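Assembly chaperone of ribosomal protein L4 (Acl4) (PDB 5TQB) probably binds newly made ribosomal protein L4 through a solenoid of tetratricopeptide-like helical repeats and chaperones it on its way to ribosome assembly. Local coordinates at residues G38-A43 with P78-G83; A67-D72 with P85-W90; A271-G276 with R297-W302. One frame throughout, in Å; residues are numbered along the deposited sequence.

In the fold
From the N terminus the chain passes helices 4-16 and 20-32 and reaches 38-43, the entry to helix 41-54. Helix 58-71 follows, and the chain then returns through 78-83 to the start of helix 41-54, closing contact 1. Contact 2 opens at 67-72, inside that loop, and closes at 85-90, beyond it, so the two contacts cross. They also touch, through Lys87 with Gly82 and Val71 with Ala41 and Gly42, and together bind the predicted TPR hairpin to helices 79-82 and 86-94. Contact 3 comes later in series, its centre about 51 Å from that of contact 1 and across the chain's centre, pairing helices 262-281 and 291-313.

Contact 1: residues G38-A43 with P78-G83; sequences GRHAGA and PEELGG
Helix 79-82 is a single short turn, and its far end rests on the start of helix 41-54. Pro78 occupies its N-cap position, its carbonyl O accepting from both Leu81 N and Gly82 N. Glu79 turns its side chain from the contact to a salt bridge with Lys141. Glu80, with CG anti to the backbone N and the chain bent at chi2 (-97°), brings OE1 to 2.7 Å from His40 NE2. This hydrogen bond is nearly straight (165° at the proton) and runs in the imidazole plane, although it meets OE1 from above the carboxylate plane; Lys5 forms a salt bridge with the same oxygen. Leu81 sends CD2 over one face of the His40 ring, 3.6 Å from its centroid, as a CH-pi contact. Leu81 CD2 also lies over one face of the Arg39 guanidinium, 3.6 Å from Arg39 NH1. Leu81 O receives Ala43 N at 3.0 Å, with the donor above the carbonyl plane. Gly82 and Gly42 then bring their backbones together, their CA atoms 3.9 Å apart. Gly83 leaves the helix with positive phi (101°), its CA just as near that of Ala43. Lacking side chains, Gly42 and Gly83 let the backbones meet this closely, and the C-terminal end of helix 79-82 packs on the N-terminal end of helix 41-54, the first helix of a predicted TPR.

Contact 2: residues A67-D72 with P85-W90; sequences AAVKVD and PEKFLW
Lys87 reaches from helix 86-94 across to the C-terminal end of helix 58-71 and carries the largest share of the contact. CG takes the crowded position between the backbone N and the carbonyl carbon (chi1 56°); the chain then runs extended until chi4 (-71°) bends the ammonium aside. The straight portion passes Ala68 and Val69: Lys87 CD lies 3.6 Å from Ala68 CB and 4.0 Å from Val69 CG2, crossing the valine obliquely. Beyond the bend, the main hydrogen bonds of Lys87 NZ go to the carbonyl oxygens of Gly84 and Gly82; Asp72 OD2, 3.4 Å from Lys87 NZ, adds a salt bridge whose hydrogen bond is long and weak. Asp72 has already left the helix, with CG anti to its backbone N, and the Asp72 and Lys87 side chains cross at about a right angle. Both Val69 methyls, CG1 and CG2, lie 4.1 Å from Phe88 CE1, and CG2 also touches Lys87 CG. Phe88, with CG anti to its carbonyl carbon, approaches obliquely and places CZ 3.8 Å from Asp72 O. The axes of the short segments are 9.8 Å apart, a separation bridged by long side chains, with the directions at 135°. Chemically, this is a buried ammonium whose methylene stem lies against Ala68 and Val69, its last carbon near the carbonyl oxygens of Ala68 and Asp72, and whose tip is shared by one carboxylate and two carbonyls; such surroundings would be expected to keep Lys87 charged and to link residues 82-84 to the end of the predicted TPR hairpin.

Contact 3: residues A271-G276 with R297-W302; sequences ARYRLG and RSSRKW
Helices 262-281 and 291-313 run nearly antiparallel here, the axes of the short segments 8.2 Å apart and their directions at 161°. Arg272 carries most of the contact. Arg272 CB packs on Ser299 CB at 3.8 Å, where the CA atoms come nearest. From there CG lies anti to the carbonyl carbon (chi1 -74°) and the chain stays extended to NE, so that it travels over the indole of Trp302: Arg272 CD sits above the five-membered ring as a CH-pi contact, 3.9 Å from its centroid. The guanidinium stacks flat on the same indole, its plane tilted by 19°. Arg272 CZ makes an off-centre cation-pi contact, 3.9 Å from the centroid of the six-membered ring, and Arg272 NH1 comes to 3.2 Å from Trp302 CZ2. Arg272 NH2 is bonded to Gly268 O and Thr251 OG1, which help fix the rotation of the group. Next along the helix, Tyr273 CB touches Ser299 OG at 3.3 Å, while the tyrosine ring leads away to stack on Trp296 and its hydroxyl bonds Ser330. Ser299 OG, anti to its own backbone N, bonds Gly269 O. Trp265 meets Trp302 edge-to-face, as a second-shell neighbour of the stack. The buried positive charge of Arg272 is probably stabilised by the indole pi cloud together with neutral oxygen acceptors on helices 244-257 and 262-281.

Contact 1: residues G38-A43 with P78-G83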
ATOM      1  N   GLY B  38     -17.139  31.137  -7.785  1.00 76.44           N
ATOM      2  CA  GLY B  38     -15.764  31.332  -8.204  1.00 74.25           C
ATOM      3  C   GLY B  38     -15.304  30.396  -9.306  1.00 74.97           C
ATOM      4  O   GLY B  38     -15.867  29.320  -9.520  1.00 76.41           O
ATOM      5  N   ARG B  39     -14.253  30.822  -9.996  1.00 75.28           N
ATOM      6  CA  ARG B  39     -13.656  30.082 -11.099  1.00 73.91           C
ATOM      7  C   ARG B  39     -13.149  28.713 -10.632  1.00 68.02           C
ATOM      8  O   ARG B  39     -13.367  27.700 -11.300  1.00 63.75           O
ATOM      9  CB  ARG B  39     -12.502  30.917 -11.667  1.00 79.98           C
ATOM     10  CG  ARG B  39     -11.943  30.474 -13.009  1.00 80.62           C
ATOM     11  CD  ARG B  39     -11.006  31.555 -13.582  1.00 79.84           C
ATOM     12  NE  ARG B  39     -10.358  31.133 -14.825  1.00 77.63           N
ATOM     13  CZ  ARG B  39      -9.112  30.674 -14.918  1.00 77.85           C
ATOM     14  NH1 ARG B  39      -8.340  30.577 -13.843  1.00 79.86           N
ATOM     15  NH2 ARG B  39      -8.626  30.316 -16.099  1.00 78.72           N
ATOM     16  N   HIS B  40     -12.483  28.694  -9.478  1.00 66.72           N
ATOM     17  CA  HIS B  40     -11.868  27.473  -8.949  1.00 67.42           C
ATOM     18  C   HIS B  40     -12.712  26.793  -7.872  1.00 62.67           C
ATOM     19  O   HIS B  40     -12.187  26.040  -7.053  1.00 62.43           O
ATOM     20  CB  HIS B  40     -10.484  27.782  -8.368  1.00 69.21           C
ATOM     21  CG  HIS B  40      -9.404  27.890  -9.396  1.00 73.52           C
ATOM     22  ND1 HIS B  40      -9.195  29.032 -10.137  1.00 75.97           N
ATOM     23  CD2 HIS B  40      -8.469  27.001  -9.802  1.00 75.55           C
ATOM     24  CE1 HIS B  40      -8.178  28.843 -10.957  1.00 76.85           C
ATOM     25  NE2 HIS B  40      -7.717  27.617 -10.773  1.00 75.89           N
ATOM     26  N   ALA B  41     -14.013  27.054  -7.868  1.00 63.64           N
ATOM     27  CA  ALA B  41     -14.898  26.494  -6.847  1.00 66.34           C
ATOM     28  C   ALA B  41     -14.863  24.963  -6.849  1.00 62.35           C
ATOM     29  O   ALA B  41     -14.743  24.337  -5.795  1.00 63.30           O
ATOM     30  CB  ALA B  41     -16.317  26.999  -7.046  1.00 70.04           C
ATOM     31  N   GLY B  42     -14.933  24.368  -8.034  1.00 59.60           N
ATOM     32  CA  GLY B  42     -14.925  22.923  -8.158  1.00 62.87           C
ATOM     33  C   GLY B  42     -13.658  22.289  -7.622  1.00 64.23           C
ATOM     34  O   GLY B  42     -13.706  21.315  -6.866  1.00 63.19           O
ATOM     35  N   ALA B  43     -12.518  22.838  -8.021  1.00 65.61           N
ATOM     36  CA  ALA B  43     -11.229  22.327  -7.577  1.00 61.55           C
ATOM     37  C   ALA B  43     -11.068  22.532  -6.076  1.00 57.51           C
ATOM     38  O   ALA B  43     -10.522  21.680  -5.384  1.00 57.32           O
ATOM     39  CB  ALA B  43     -10.105  23.018  -8.331  1.00 61.02           C
ATOM     40  N   PRO B  78     -12.251  21.989 -17.135  1.00 75.18           N
ATOM     41  CA  PRO B  78     -10.884  21.464 -17.006  1.00 73.86           C
ATOM     42  C   PRO B  78     -10.609  21.042 -15.575  1.00 72.77           C
ATOM     43  O   PRO B  78     -11.055  21.738 -14.660  1.00 69.88           O
ATOM     44  CB  PRO B  78     -10.002  22.665 -17.372  1.00 74.56           C
ATOM     45  CG  PRO B  78     -10.874  23.572 -18.154  1.00 75.21           C
ATOM     46  CD  PRO B  78     -12.262  23.380 -17.626  1.00 74.46           C
ATOM     47  N   GLU B  79      -9.892  19.934 -15.391  1.00 75.83           N
ATOM     48  CA  GLU B  79      -9.630  19.383 -14.062  1.00 77.02           C
ATOM     49  C   GLU B  79      -9.072  20.438 -13.120  1.00 75.14           C
ATOM     50  O   GLU B  79      -9.332  20.415 -11.916  1.00 73.86           O
ATOM     51  CB  GLU B  79      -8.641  18.213 -14.140  1.00 84.40           C
ATOM     52  CG  GLU B  79      -9.254  16.879 -14.569  1.00 92.93           C
ATOM     53  CD  GLU B  79      -8.419  15.671 -14.144  1.00 98.08           C
ATOM     54  OE1 GLU B  79      -7.226  15.840 -13.807  1.00 98.83           O
ATOM     55  OE2 GLU B  79      -8.963  14.544 -14.145  1.00 99.35           O
ATOM     56  N   GLU B  80      -8.305  21.364 -13.682  1.00 76.56           N
ATOM     57  CA  GLU B  80      -7.620  22.385 -12.899  1.00 76.80           C
ATOM     58  C   GLU B  80      -8.609  23.365 -12.263  1.00 72.12           C
ATOM     59  O   GLU B  80      -8.360  23.888 -11.175  1.00 71.90           O
ATOM     60  CB  GLU B  80      -6.622  23.130 -13.793  1.00 83.82           C
ATOM     61  CG  GLU B  80      -5.633  24.011 -13.044  1.00 88.95           C
ATOM     62  CD  GLU B  80      -6.063  25.463 -12.988  1.00 91.73           C
ATOM     63  OE1 GLU B  80      -5.819  26.114 -11.951  1.00 90.87           O
ATOM     64  OE2 GLU B  80      -6.637  25.955 -13.982  1.00 96.09           O
ATOM     65  N   LEU B  81      -9.731  23.603 -12.941  1.00 66.61           N
ATOM     66  CA  LEU B  81     -10.743  24.532 -12.447  1.00 64.18           C
ATOM     67  C   LEU B  81     -11.857  23.831 -11.672  1.00 66.41           C
ATOM     68  O   LEU B  81     -12.262  24.303 -10.608  1.00 67.18           O
ATOM     69  CB  LEU B  81     -11.349  25.323 -13.609  1.00 65.23           C
ATOM     70  CG  LEU B  81     -10.382  26.198 -14.414  1.00 67.02           C
ATOM     71  CD1 LEU B  81     -11.115  26.925 -15.532  1.00 67.78           C
ATOM     72  CD2 LEU B  81      -9.658  27.196 -13.518  1.00 65.35           C
ATOM     73  N   GLY B  82     -12.343  22.709 -12.206  1.00 66.06           N
ATOM     74  CA  GLY B  82     -13.530  22.048 -11.685  1.00 68.28           C
ATOM     75  C   GLY B  82     -13.294  20.815 -10.824  1.00 70.33           C
ATOM     76  O   GLY B  82     -14.241  20.265 -10.255  1.00 70.93           O
ATOM     77  N   GLY B  83     -12.045  20.366 -10.736  1.00 69.27           N
ATOM     78  CA  GLY B  83     -11.695  19.249  -9.874  1.00 66.54           C
ATOM     79  C   GLY B  83     -11.526  17.918 -10.587  1.00 63.66           C
ATOM     80  O   GLY B  83     -10.707  17.099 -10.172  1.00 62.51           O
TER

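Contact 2: residues A67-D72 with P85-W90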
ATOM      1  N   ALA B  67     -21.098  19.499  -3.195  1.00 64.96           N
ATOM      2  CA  ALA B  67     -21.107  20.905  -3.582  1.00 62.51           C
ATOM      3  C   ALA B  67     -20.262  21.113  -4.833  1.00 61.15           C
ATOM      4  O   ALA B  67     -20.577  21.952  -5.675  1.00 66.05           O
ATOM      5  CB  ALA B  67     -20.594  21.767  -2.445  1.00 63.27           C
ATOM      6  N   ALA B  68     -19.192  20.337  -4.958  1.00 59.90           N
ATOM      7  CA  ALA B  68     -18.334  20.414  -6.132  1.00 60.26           C
ATOM      8  C   ALA B  68     -19.101  19.998  -7.383  1.00 64.32           C
ATOM      9  O   ALA B  68     -18.922  20.581  -8.457  1.00 65.61           O
ATOM     10  CB  ALA B  68     -17.100  19.547  -5.942  1.00 58.29           C
ATOM     11  N   VAL B  69     -19.966  18.999  -7.241  1.00 64.26           N
ATOM     12  CA  VAL B  69     -20.776  18.532  -8.360  1.00 63.32           C
ATOM     13  C   VAL B  69     -21.763  19.607  -8.800  1.00 65.59           C
ATOM     14  O   VAL B  69     -21.934  19.851  -9.993  1.00 67.82           O
ATOM     15  CB  VAL B  69     -21.537  17.242  -7.998  1.00 64.90           C
ATOM     16  CG1 VAL B  69     -22.563  16.883  -9.071  1.00 65.12           C
ATOM     17  CG2 VAL B  69     -20.560  16.100  -7.810  1.00 62.97           C
ATOM     18  N   LYS B  70     -22.413  20.246  -7.834  1.00 66.08           N
ATOM     19  CA  LYS B  70     -23.395  21.275  -8.142  1.00 71.30           C
ATOM     20  C   LYS B  70     -22.758  22.436  -8.903  1.00 74.80           C
ATOM     21  O   LYS B  70     -23.437  23.140  -9.643  1.00 77.53           O
ATOM     22  CB  LYS B  70     -24.067  21.774  -6.861  1.00 76.78           C
ATOM     23  CG  LYS B  70     -25.026  20.761  -6.250  1.00 83.43           C
ATOM     24  CD  LYS B  70     -25.418  21.130  -4.826  1.00 89.66           C
ATOM     25  CE  LYS B  70     -26.167  19.993  -4.147  1.00 93.85           C
ATOM     26  NZ  LYS B  70     -26.180  20.135  -2.664  1.00 97.59           N
ATOM     27  N   VAL B  71     -21.451  22.617  -8.729  1.00 75.46           N
ATOM     28  CA  VAL B  71     -20.703  23.651  -9.445  1.00 77.35           C
ATOM     29  C   VAL B  71     -20.307  23.200 -10.854  1.00 76.89           C
ATOM     30  O   VAL B  71     -20.134  24.026 -11.743  1.00 77.36           O
ATOM     31  CB  VAL B  71     -19.426  24.039  -8.662  1.00 80.06           C
ATOM     32  CG1 VAL B  71     -18.506  24.921  -9.495  1.00 84.84           C
ATOM     33  CG2 VAL B  71     -19.792  24.742  -7.366  1.00 80.19           C
ATOM     34  N   ASP B  72     -20.164  21.889 -11.049  1.00 78.40           N
ATOM     35  CA  ASP B  72     -19.700  21.327 -12.322  1.00 77.02           C
ATOM     36  C   ASP B  72     -20.453  20.027 -12.627  1.00 74.70           C
ATOM     37  O   ASP B  72     -19.875  18.935 -12.625  1.00 71.29           O
ATOM     38  CB  ASP B  72     -18.184  21.079 -12.250  1.00 76.30           C
ATOM     39  CG  ASP B  72     -17.586  20.639 -13.580  1.00 76.90           C
ATOM     40  OD1 ASP B  72     -18.118  21.024 -14.642  1.00 77.74           O
ATOM     41  OD2 ASP B  72     -16.569  19.909 -13.557  1.00 77.52           O
ATOM     42  N   PRO B  85     -13.170  14.220 -12.569  1.00 62.96           N
ATOM     43  CA  PRO B  85     -14.168  13.168 -12.336  1.00 63.87           C
ATOM     44  C   PRO B  85     -14.114  12.564 -10.930  1.00 62.97           C
ATOM     45  O   PRO B  85     -15.030  11.829 -10.548  1.00 63.39           O
ATOM     46  CB  PRO B  85     -13.808  12.114 -13.384  1.00 65.02           C
ATOM     47  CG  PRO B  85     -12.357  12.315 -13.638  1.00 63.75           C
ATOM     48  CD  PRO B  85     -12.105  13.782 -13.488  1.00 62.60           C
ATOM     49  N   GLU B  86     -13.062  12.887 -10.183  1.00 59.94           N
ATOM     50  CA  GLU B  86     -12.803  12.318  -8.863  1.00 61.47           C
ATOM     51  C   GLU B  86     -13.997  12.456  -7.926  1.00 59.84           C
ATOM     52  O   GLU B  86     -14.336  11.517  -7.198  1.00 56.31           O
ATOM     53  CB  GLU B  86     -11.570  12.994  -8.245  1.00 70.07           C
ATOM     54  CG  GLU B  86     -11.198  12.508  -6.849  1.00 74.28           C
ATOM     55  CD  GLU B  86     -10.078  13.322  -6.214  1.00 78.78           C
ATOM     56  OE1 GLU B  86      -9.278  13.923  -6.962  1.00 83.36           O
ATOM     57  OE2 GLU B  86     -10.006  13.365  -4.964  1.00 77.37           O
ATOM     58  N   LYS B  87     -14.635  13.622  -7.949  1.00 59.02           N
ATOM     59  CA  LYS B  87     -15.766  13.891  -7.063  1.00 59.36           C
ATOM     60  C   LYS B  87     -16.953  12.942  -7.290  1.00 57.53           C
ATOM     61  O   LYS B  87     -17.668  12.602  -6.345  1.00 60.34           O
ATOM     62  CB  LYS B  87     -16.221  15.347  -7.200  1.00 60.76           C
ATOM     63  CG  LYS B  87     -16.579  15.775  -8.613  1.00 63.99           C
ATOM     64  CD  LYS B  87     -16.833  17.279  -8.677  1.00 70.73           C
ATOM     65  CE  LYS B  87     -17.138  17.756 -10.089  1.00 73.95           C
ATOM     66  NZ  LYS B  87     -15.943  17.730 -10.982  1.00 75.53           N
ATOM     67  N   PHE B  88     -17.170  12.521  -8.533  1.00 54.09           N
ATOM     68  CA  PHE B  88     -18.261  11.597  -8.832  1.00 57.58           C
ATOM     69  C   PHE B  88     -17.967  10.231  -8.231  1.00 57.11           C
ATOM     70  O   PHE B  88     -18.848   9.587  -7.662  1.00 57.60           O
ATOM     71  CB  PHE B  88     -18.470  11.464 -10.343  1.00 59.66           C
ATOM     72  CG  PHE B  88     -18.840  12.751 -11.018  1.00 61.34           C
ATOM     73  CD1 PHE B  88     -20.124  13.254 -10.923  1.00 63.17           C
ATOM     74  CD2 PHE B  88     -17.902  13.457 -11.749  1.00 62.18           C
ATOM     75  CE1 PHE B  88     -20.467  14.442 -11.543  1.00 64.95           C
ATOM     76  CE2 PHE B  88     -18.237  14.643 -12.373  1.00 63.71           C
ATOM     77  CZ  PHE B  88     -19.523  15.134 -12.270  1.00 64.42           C
ATOM     78  N   LEU B  89     -16.714   9.804  -8.354  1.00 57.19           N
ATOM     79  CA  LEU B  89     -16.299   8.480  -7.909  1.00 55.64           C
ATOM     80  C   LEU B  89     -16.345   8.378  -6.392  1.00 56.11           C
ATOM     81  O   LEU B  89     -16.712   7.335  -5.845  1.00 54.45           O
ATOM     82  CB  LEU B  89     -14.894   8.153  -8.426  1.00 51.89           C
ATOM     83  CG  LEU B  89     -14.683   8.356  -9.931  1.00 52.88           C
ATOM     84  CD1 LEU B  89     -13.258   7.996 -10.333  1.00 53.57           C
ATOM     85  CD2 LEU B  89     -15.683   7.554 -10.757  1.00 54.19           C
ATOM     86  N   TRP B  90     -15.982   9.462  -5.708  1.00 54.53           N
ATOM     87  CA  TRP B  90     -16.018   9.468  -4.251  1.00 54.19           C
ATOM     88  C   TRP B  90     -17.443   9.444  -3.719  1.00 52.42           C
ATOM     89  O   TRP B  90     -17.710   8.819  -2.697  1.00 49.20           O
ATOM     90  CB  TRP B  90     -15.276  10.678  -3.681  1.00 56.54           C
ATOM     91  CG  TRP B  90     -13.830  10.398  -3.416  1.00 59.50           C
ATOM     92  CD1 TRP B  90     -12.760  10.933  -4.068  1.00 58.88           C
ATOM     93  CD2 TRP B  90     -13.296   9.497  -2.440  1.00 61.24           C
ATOM     94  NE1 TRP B  90     -11.592  10.427  -3.555  1.00 59.87           N
ATOM     95  CE2 TRP B  90     -11.892   9.545  -2.552  1.00 59.99           C
ATOM     96  CE3 TRP B  90     -13.868   8.658  -1.478  1.00 61.45           C
ATOM     97  CZ2 TRP B  90     -11.052   8.786  -1.743  1.00 61.65           C
ATOM     98  CZ3 TRP B  90     -13.029   7.906  -0.670  1.00 61.93           C
ATOM     99  CH2 TRP B  90     -11.637   7.976  -0.808  1.00 60.54           C
TER

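Contact 3: residues A271-G276 with R297-W302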
ATOM      1  N   ALA B 271      -4.453 -18.140   5.736  1.00 63.92           N
ATOM      2  CA  ALA B 271      -3.838 -18.698   4.537  1.00 64.50           C
ATOM      3  C   ALA B 271      -2.851 -19.798   4.916  1.00 65.83           C
ATOM      4  O   ALA B 271      -2.713 -20.795   4.209  1.00 68.21           O
ATOM      5  CB  ALA B 271      -3.138 -17.612   3.741  1.00 60.71           C
ATOM      6  N   ARG B 272      -2.174 -19.612   6.041  1.00 64.71           N
ATOM      7  CA  ARG B 272      -1.166 -20.558   6.487  1.00 66.82           C
ATOM      8  C   ARG B 272      -1.832 -21.760   7.150  1.00 67.05           C
ATOM      9  O   ARG B 272      -1.324 -22.882   7.078  1.00 69.40           O
ATOM     10  CB  ARG B 272      -0.177 -19.856   7.428  1.00 68.40           C
ATOM     11  CG  ARG B 272       0.785 -18.924   6.688  1.00 64.91           C
ATOM     12  CD  ARG B 272       1.546 -17.992   7.620  1.00 66.60           C
ATOM     13  NE  ARG B 272       2.534 -17.202   6.886  1.00 66.62           N
ATOM     14  CZ  ARG B 272       2.241 -16.173   6.093  1.00 68.49           C
ATOM     15  NH1 ARG B 272       3.212 -15.526   5.465  1.00 72.28           N
ATOM     16  NH2 ARG B 272       0.984 -15.787   5.918  1.00 67.82           N
ATOM     17  N   TYR B 273      -2.985 -21.527   7.770  1.00 67.44           N
ATOM     18  CA  TYR B 273      -3.775 -22.604   8.362  1.00 70.16           C
ATOM     19  C   TYR B 273      -4.319 -23.522   7.273  1.00 68.81           C
ATOM     20  O   TYR B 273      -4.260 -24.750   7.394  1.00 71.51           O
ATOM     21  CB  TYR B 273      -4.932 -22.026   9.184  1.00 72.30           C
ATOM     22  CG  TYR B 273      -5.845 -23.067   9.780  1.00 77.89           C
ATOM     23  CD1 TYR B 273      -6.929 -23.554   9.065  1.00 80.43           C
ATOM     24  CD2 TYR B 273      -5.630 -23.561  11.059  1.00 79.37           C
ATOM     25  CE1 TYR B 273      -7.770 -24.506   9.600  1.00 80.26           C
ATOM     26  CE2 TYR B 273      -6.469 -24.516  11.606  1.00 80.79           C
ATOM     27  CZ  TYR B 273      -7.539 -24.985  10.870  1.00 82.32           C
ATOM     28  OH  TYR B 273      -8.383 -25.935  11.407  1.00 85.64           O
ATOM     29  N   ARG B 274      -4.852 -22.916   6.214  1.00 65.52           N
ATOM     30  CA  ARG B 274      -5.400 -23.658   5.079  1.00 69.17           C
ATOM     31  C   ARG B 274      -4.301 -24.455   4.400  1.00 69.82           C
ATOM     32  O   ARG B 274      -4.486 -25.622   4.046  1.00 71.11           O
ATOM     33  CB  ARG B 274      -6.030 -22.696   4.064  1.00 67.44           C
ATOM     34  CG  ARG B 274      -7.229 -21.930   4.594  1.00 67.66           C
ATOM     35  CD  ARG B 274      -8.461 -22.795   4.600  1.00 72.88           C
ATOM     36  NE  ARG B 274      -8.919 -23.068   3.247  1.00 75.29           N
ATOM     37  CZ  ARG B 274      -9.709 -24.082   2.910  1.00 79.66           C
ATOM     38  NH1 ARG B 274     -10.063 -24.238   1.643  1.00 78.75           N
ATOM     39  NH2 ARG B 274     -10.136 -24.940   3.833  1.00 83.35           N
ATOM     40  N   LEU B 275      -3.153 -23.813   4.222  1.00 68.53           N
ATOM     41  CA  LEU B 275      -2.008 -24.460   3.601  1.00 68.77           C
ATOM     42  C   LEU B 275      -1.556 -25.660   4.436  1.00 66.71           C
ATOM     43  O   LEU B 275      -1.159 -26.692   3.895  1.00 67.78           O
ATOM     44  CB  LEU B 275      -0.866 -23.455   3.439  1.00 66.60           C
ATOM     45  CG  LEU B 275       0.384 -23.957   2.718  1.00 69.65           C
ATOM     46  CD1 LEU B 275       0.047 -24.466   1.319  1.00 71.20           C
ATOM     47  CD2 LEU B 275       1.427 -22.856   2.647  1.00 69.92           C
ATOM     48  N   GLY B 276      -1.632 -25.520   5.755  1.00 65.61           N
ATOM     49  CA  GLY B 276      -1.238 -26.589   6.650  1.00 68.93           C
ATOM     50  C   GLY B 276      -2.176 -27.776   6.569  1.00 71.62           C
ATOM     51  O   GLY B 276      -1.743 -28.923   6.673  1.00 71.68           O
ATOM     52  N   ARG B 297       2.502 -23.856  12.833  1.00 76.30           N
ATOM     53  CA  ARG B 297       3.146 -23.084  13.888  1.00 76.00           C
ATOM     54  C   ARG B 297       3.163 -21.606  13.516  1.00 72.18           C
ATOM     55  O   ARG B 297       2.792 -20.756  14.325  1.00 70.41           O
ATOM     56  CB  ARG B 297       4.561 -23.592  14.157  1.00 78.48           C
ATOM     57  CG  ARG B 297       4.591 -24.807  15.069  1.00 84.26           C
ATOM     58  CD  ARG B 297       5.998 -25.306  15.312  1.00 86.91           C
ATOM     59  NE  ARG B 297       5.996 -26.455  16.214  1.00 91.77           N
ATOM     60  CZ  ARG B 297       6.053 -27.725  15.828  1.00 93.76           C
ATOM     61  NH1 ARG B 297       6.135 -28.044  14.539  1.00 94.20           N
ATOM     62  NH2 ARG B 297       6.036 -28.685  16.741  1.00 95.67           N
ATOM     63  N   SER B 298       3.572 -21.303  12.286  1.00 70.95           N
ATOM     64  CA  SER B 298       3.576 -19.922  11.812  1.00 72.73           C
ATOM     65  C   SER B 298       2.156 -19.374  11.697  1.00 70.64           C
ATOM     66  O   SER B 298       1.931 -18.186  11.903  1.00 68.92           O
ATOM     67  CB  SER B 298       4.309 -19.794  10.472  1.00 77.23           C
ATOM     68  OG  SER B 298       3.990 -20.864   9.605  1.00 85.15           O
ATOM     69  N   SER B 299       1.199 -20.239  11.378  1.00 70.45           N
ATOM     70  CA  SER B 299      -0.198 -19.824  11.336  1.00 67.85           C
ATOM     71  C   SER B 299      -0.608 -19.319  12.714  1.00 67.46           C
ATOM     72  O   SER B 299      -1.252 -18.280  12.842  1.00 66.45           O
ATOM     73  CB  SER B 299      -1.096 -20.985  10.899  1.00 67.71           C
ATOM     74  OG  SER B 299      -2.464 -20.609  10.920  1.00 63.97           O
ATOM     75  N   ARG B 300      -0.203 -20.055  13.743  1.00 72.13           N
ATOM     76  CA  ARG B 300      -0.500 -19.687  15.121  1.00 74.86           C
ATOM     77  C   ARG B 300       0.150 -18.350  15.494  1.00 72.36           C
ATOM     78  O   ARG B 300      -0.453 -17.532  16.194  1.00 70.22           O
ATOM     79  CB  ARG B 300      -0.006 -20.779  16.067  1.00 77.84           C
ATOM     80  CG  ARG B 300      -0.622 -20.723  17.451  1.00 83.35           C
ATOM     81  CD  ARG B 300       0.399 -21.080  18.519  1.00 89.46           C
ATOM     82  NE  ARG B 300       1.068 -22.350  18.256  1.00 94.00           N
ATOM     83  CZ  ARG B 300       2.178 -22.750  18.869  1.00 97.90           C
ATOM     84  NH1 ARG B 300       2.756 -21.977  19.778  1.00100.64           N
ATOM     85  NH2 ARG B 300       2.719 -23.924  18.569  1.00 97.54           N
ATOM     86  N   LYS B 301       1.378 -18.137  15.028  1.00 71.09           N
ATOM     87  CA  LYS B 301       2.117 -16.909  15.322  1.00 70.27           C
ATOM     88  C   LYS B 301       1.427 -15.698  14.705  1.00 65.50           C
ATOM     89  O   LYS B 301       1.326 -14.643  15.330  1.00 64.17           O
ATOM     90  CB  LYS B 301       3.552 -17.009  14.803  1.00 75.28           C
ATOM     91  CG  LYS B 301       4.401 -18.040  15.533  1.00 82.52           C
ATOM     92  CD  LYS B 301       5.743 -18.269  14.844  1.00 87.14           C
ATOM     93  CE  LYS B 301       6.507 -19.429  15.480  1.00 91.44           C
ATOM     94  NZ  LYS B 301       7.769 -19.760  14.755  1.00 92.84           N
ATOM     95  N   TRP B 302       0.950 -15.856  13.476  1.00 63.64           N
ATOM     96  CA  TRP B 302       0.226 -14.790  12.799  1.00 59.91           C
ATOM     97  C   TRP B 302      -1.080 -14.471  13.525  1.00 61.38           C
ATOM     98  O   TRP B 302      -1.433 -13.303  13.696  1.00 61.19           O
ATOM     99  CB  TRP B 302      -0.052 -15.174  11.345  1.00 58.83           C
ATOM    100  CG  TRP B 302       1.108 -14.928  10.422  1.00 59.15           C
ATOM    101  CD1 TRP B 302       2.288 -15.611  10.383  1.00 59.53           C
ATOM    102  CD2 TRP B 302       1.192 -13.927   9.399  1.00 60.12           C
ATOM    103  NE1 TRP B 302       3.102 -15.099   9.403  1.00 59.16           N
ATOM    104  CE2 TRP B 302       2.453 -14.063   8.785  1.00 60.34           C
ATOM    105  CE3 TRP B 302       0.323 -12.931   8.945  1.00 61.55           C
ATOM    106  CZ2 TRP B 302       2.865 -13.241   7.735  1.00 62.46           C
ATOM    107  CZ3 TRP B 302       0.736 -12.111   7.905  1.00 60.88           C
ATOM    108  CH2 TRP B 302       1.995 -12.271   7.313  1.00 61.45           C
TER